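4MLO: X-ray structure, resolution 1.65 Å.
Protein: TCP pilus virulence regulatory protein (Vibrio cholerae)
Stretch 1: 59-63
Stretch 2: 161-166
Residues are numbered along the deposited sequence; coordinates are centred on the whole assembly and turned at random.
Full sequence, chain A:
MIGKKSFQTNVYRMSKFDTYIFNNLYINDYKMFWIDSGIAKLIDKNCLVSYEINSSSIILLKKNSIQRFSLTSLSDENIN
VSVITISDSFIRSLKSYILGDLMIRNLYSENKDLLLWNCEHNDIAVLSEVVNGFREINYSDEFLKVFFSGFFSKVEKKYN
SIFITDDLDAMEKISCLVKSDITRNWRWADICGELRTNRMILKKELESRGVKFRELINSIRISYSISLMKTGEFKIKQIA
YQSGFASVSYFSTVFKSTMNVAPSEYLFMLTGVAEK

Stretch 1, residues 59-63: ILLKK
Stretch 2, residues 161-166: SIFITD

Residues 59-61 end a strand, with phi/psi near -110/130, and Lys 62 and Lys 63 continue extended (-79/139 and -59/140) as loop. Residues 161-166, without regular helix or strand, run roughly the same way, largely extended except at Phe 163, where phi/psi of -102/-54 kinks the chain. The closest CA atoms, those of Lys 62 and Phe 163, lie 6.1 Å apart. No backbone-to-backbone hydrogen bond joins the stretches, so side chains do most of the work, burying 279 Å² summed over both sides.

The CA-to-CB bond of Phe 163 (chi1 t, chi2 -118°) is sideways, but its ring comes nearer stretch 1. That of Leu 60 (m, p) points toward stretch 2: CD2 sits over one ring face, 4.2 Å from the Phe 163 centroid in a CH-pi contact, while CB lies 3.7 Å from Phe 163 CE2. Leu 61 points away, yet its C meets the ring edge, 3.7 Å from Phe 163 CE2. A flat aromatic and a branched aliphatic suit this buried, apolar site.

Lys 62 (t, t, m, t) reaches across to the second stretch: CD lies 3.5 Å from Thr 165 OG1, CG 3.5 Å from Phe 163 O. Its amine suits polar backbone: NZ makes a weak hydrogen bond to Ile 162 O (3.3 Å), reinforced by a water accepting from NZ (3.1 Å) and donating to Ile 162 O (2.7 Å). Thr 165 (m), its CA-to-CB bond toward stretch 1, offers a hydroxyl to a second water, which links OG1 (2.7 Å) with Lys 63 O (2.6 Å).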

ATOM      1  N   ILE A  59       0.559 -10.140  -4.490  1.00 22.14           N
ATOM      2  CA  ILE A  59      -0.501  -9.141  -4.496  1.00 19.03           C
ATOM      3  C   ILE A  59       0.162  -7.774  -4.555  1.00 22.26           C
ATOM      4  O   ILE A  59       1.058  -7.472  -3.760  1.00 21.21           O
ATOM      5  CB  ILE A  59      -1.404  -9.242  -3.258  1.00 21.30           C
ATOM      6  CG1 ILE A  59      -1.913 -10.693  -3.089  1.00 32.10           C
ATOM      7  CG2 ILE A  59      -2.552  -8.266  -3.376  1.00 23.32           C
ATOM      8  CD1 ILE A  59      -2.795 -11.167  -4.210  1.00 40.99           C
ATOM      9  N   LEU A  60      -0.262  -6.960  -5.509  1.00 21.52           N
ATOM     10  CA  LEU A  60       0.258  -5.616  -5.669  1.00 19.60           C
ATOM     11  C   LEU A  60      -0.827  -4.629  -5.281  1.00 16.75           C
ATOM     12  O   LEU A  60      -1.944  -4.709  -5.797  1.00 20.48           O
ATOM     13  CB  LEU A  60       0.687  -5.379  -7.111  1.00 19.24           C
ATOM     14  CG  LEU A  60       1.835  -6.251  -7.632  1.00 18.14           C
ATOM     15  CD1 LEU A  60       1.312  -7.594  -8.181  1.00 22.16           C
ATOM     16  CD2 LEU A  60       2.640  -5.515  -8.662  1.00 22.95           C
ATOM     17  N   LEU A  61      -0.466  -3.636  -4.477  1.00 16.34           N
ATOM     18  CA  LEU A  61      -1.414  -2.608  -4.043  1.00 14.96           C
ATOM     19  C   LEU A  61      -0.953  -1.257  -4.575  1.00 18.62           C
ATOM     20  O   LEU A  61       0.203  -0.858  -4.371  1.00 17.45           O
ATOM     21  CB  LEU A  61      -1.552  -2.558  -2.514  1.00 18.21           C
ATOM     22  CG  LEU A  61      -1.958  -3.871  -1.816  1.00 19.09           C
ATOM     23  CD1 LEU A  61      -2.036  -3.645  -0.321  1.00 20.81           C
ATOM     24  CD2 LEU A  61      -3.287  -4.368  -2.345  1.00 23.36           C
ATOM     25  N   LYS A  62      -1.858  -0.551  -5.250  1.00 17.34           N
ATOM     26  CA  LYS A  62      -1.499   0.699  -5.916  1.00 14.33           C
ATOM     27  C   LYS A  62      -1.416   1.852  -4.923  1.00 15.64           C
ATOM     28  O   LYS A  62      -2.251   1.998  -4.022  1.00 15.67           O
ATOM     29  CB  LYS A  62      -2.520   1.030  -7.003  1.00 16.66           C
ATOM     30  CG  LYS A  62      -2.083   2.159  -7.875  1.00 23.04           C
ATOM     31  CD  LYS A  62      -3.207   2.653  -8.742  1.00 34.20           C
ATOM     32  CE  LYS A  62      -3.741   1.581  -9.603  1.00 31.74           C
ATOM     33  NZ  LYS A  62      -4.722   2.177 -10.565  1.00 49.23           N
ATOM     34  N   LYS A  63      -0.406   2.692  -5.106  1.00 14.12           N
ATOM     35  CA  LYS A  63      -0.259   3.882  -4.288  1.00 10.67           C
ATOM     36  C   LYS A  63      -1.487   4.761  -4.432  1.00 14.48           C
ATOM     37  O   LYS A  63      -2.051   4.889  -5.526  1.00 14.59           O
ATOM     38  CB  LYS A  63       0.985   4.659  -4.718  1.00 15.19           C
ATOM     39  CG  LYS A  63       1.307   5.824  -3.811  1.00 17.18           C
ATOM     40  CD  LYS A  63       2.476   6.666  -4.329  1.00 20.11           C
ATOM     41  CE  LYS A  63       2.739   7.805  -3.372  1.00 27.44           C
ATOM     42  NZ  LYS A  63       3.726   8.800  -3.875  1.00 35.91           N
ATOM     43  N   SER A 161      -4.257  -2.580 -17.417  1.00 25.60           N
ATOM     44  CA  SER A 161      -4.503  -1.596 -16.361  1.00 26.89           C
ATOM     45  C   SER A 161      -3.205  -0.951 -15.896  1.00 23.93           C
ATOM     46  O   SER A 161      -2.177  -1.618 -15.762  1.00 24.96           O
ATOM     47  CB  SER A 161      -5.161  -2.239 -15.128  1.00 30.96           C
ATOM     48  OG  SER A 161      -6.475  -2.674 -15.422  1.00 41.12           O
ATOM     49  N   ILE A 162      -3.291   0.336 -15.573  1.00 23.58           N
ATOM     50  CA  ILE A 162      -2.149   1.082 -15.051  1.00 24.41           C
ATOM     51  C   ILE A 162      -1.913   0.673 -13.605  1.00 26.16           C
ATOM     52  O   ILE A 162      -2.845   0.660 -12.790  1.00 30.12           O
ATOM     53  CB  ILE A 162      -2.406   2.595 -15.155  1.00 26.57           C
ATOM     54  CG1 ILE A 162      -2.461   3.051 -16.616  1.00 27.17           C
ATOM     55  CG2 ILE A 162      -1.330   3.389 -14.393  1.00 38.37           C
ATOM     56  CD1 ILE A 162      -1.164   2.896 -17.376  1.00 27.30           C
ATOM     57  N   PHE A 163      -0.665   0.334 -13.282  1.00 19.77           N
ATOM     58  CA  PHE A 163      -0.235   0.185 -11.901  1.00 23.84           C
ATOM     59  C   PHE A 163       0.562   1.408 -11.459  1.00 24.09           C
ATOM     60  O   PHE A 163       0.192   2.058 -10.482  1.00 19.50           O
ATOM     61  CB  PHE A 163       0.594  -1.095 -11.717  1.00 22.28           C
ATOM     62  CG  PHE A 163       0.985  -1.357 -10.280  1.00 20.03           C
ATOM     63  CD1 PHE A 163       2.323  -1.392  -9.907  1.00 17.19           C
ATOM     64  CD2 PHE A 163       0.009  -1.529  -9.300  1.00 23.80           C
ATOM     65  CE1 PHE A 163       2.690  -1.604  -8.605  1.00 19.99           C
ATOM     66  CE2 PHE A 163       0.379  -1.741  -7.963  1.00 17.09           C
ATOM     67  CZ  PHE A 163       1.718  -1.791  -7.636  1.00 19.29           C
ATOM     68  N   ILE A 164       1.603   1.777 -12.203  1.00 20.93           N
ATOM     69  CA  ILE A 164       2.385   2.977 -11.870  1.00 21.73           C
ATOM     70  C   ILE A 164       1.649   4.190 -12.436  1.00 23.47           C
ATOM     71  O   ILE A 164       1.717   4.502 -13.631  1.00 23.09           O
ATOM     72  CB  ILE A 164       3.826   2.900 -12.377  1.00 26.84           C
ATOM     73  CG1 ILE A 164       4.515   1.623 -11.873  1.00 24.58           C
ATOM     74  CG2 ILE A 164       4.606   4.164 -11.953  1.00 21.49           C
ATOM     75  CD1 ILE A 164       4.516   1.472 -10.346  1.00 22.33           C
ATOM     76  N   THR A 165       0.974   4.898 -11.550  1.00 21.57           N
ATOM     77  CA  THR A 165       0.128   6.023 -11.918  1.00 19.87           C
ATOM     78  C   THR A 165       0.964   7.199 -12.367  1.00 22.84           C
ATOM     79  O   THR A 165       2.103   7.375 -11.946  1.00 24.82           O
ATOM     80  CB  THR A 165      -0.748   6.434 -10.736  1.00 23.67           C
ATOM     81  OG1 THR A 165      -1.545   5.308 -10.343  1.00 27.35           O
ATOM     82  CG2 THR A 165      -1.671   7.568 -11.105  1.00 32.45           C
ATOM     83  N   ASP A 166       0.361   8.028 -13.214  1.00 28.69           N
ATOM     84  CA  ASP A 166       1.035   9.209 -13.724  1.00 40.10           C
ATOM     85  C   ASP A 166       1.249  10.267 -12.643  1.00 37.02           C
ATOM     86  O   ASP A 166       0.395  10.488 -11.773  1.00 24.98           O
ATOM     87  CB  ASP A 166       0.227   9.808 -14.863  1.00 40.87           C
ATOM     88  CG  ASP A 166       0.963  10.920 -15.541  1.00 52.17           C
ATOM     89  OD1 ASP A 166       1.663  10.640 -16.531  1.00 60.22           O
ATOM     90  OD2 ASP A 166       0.871  12.064 -15.053  1.00 54.99           O
TER
HETATM   91  O   HOH W   1      -5.521   0.145 -12.713  1.00 37.80           O
HETATM   92  O   HOH W   2      -0.955   5.788  -7.742  1.00 43.06           O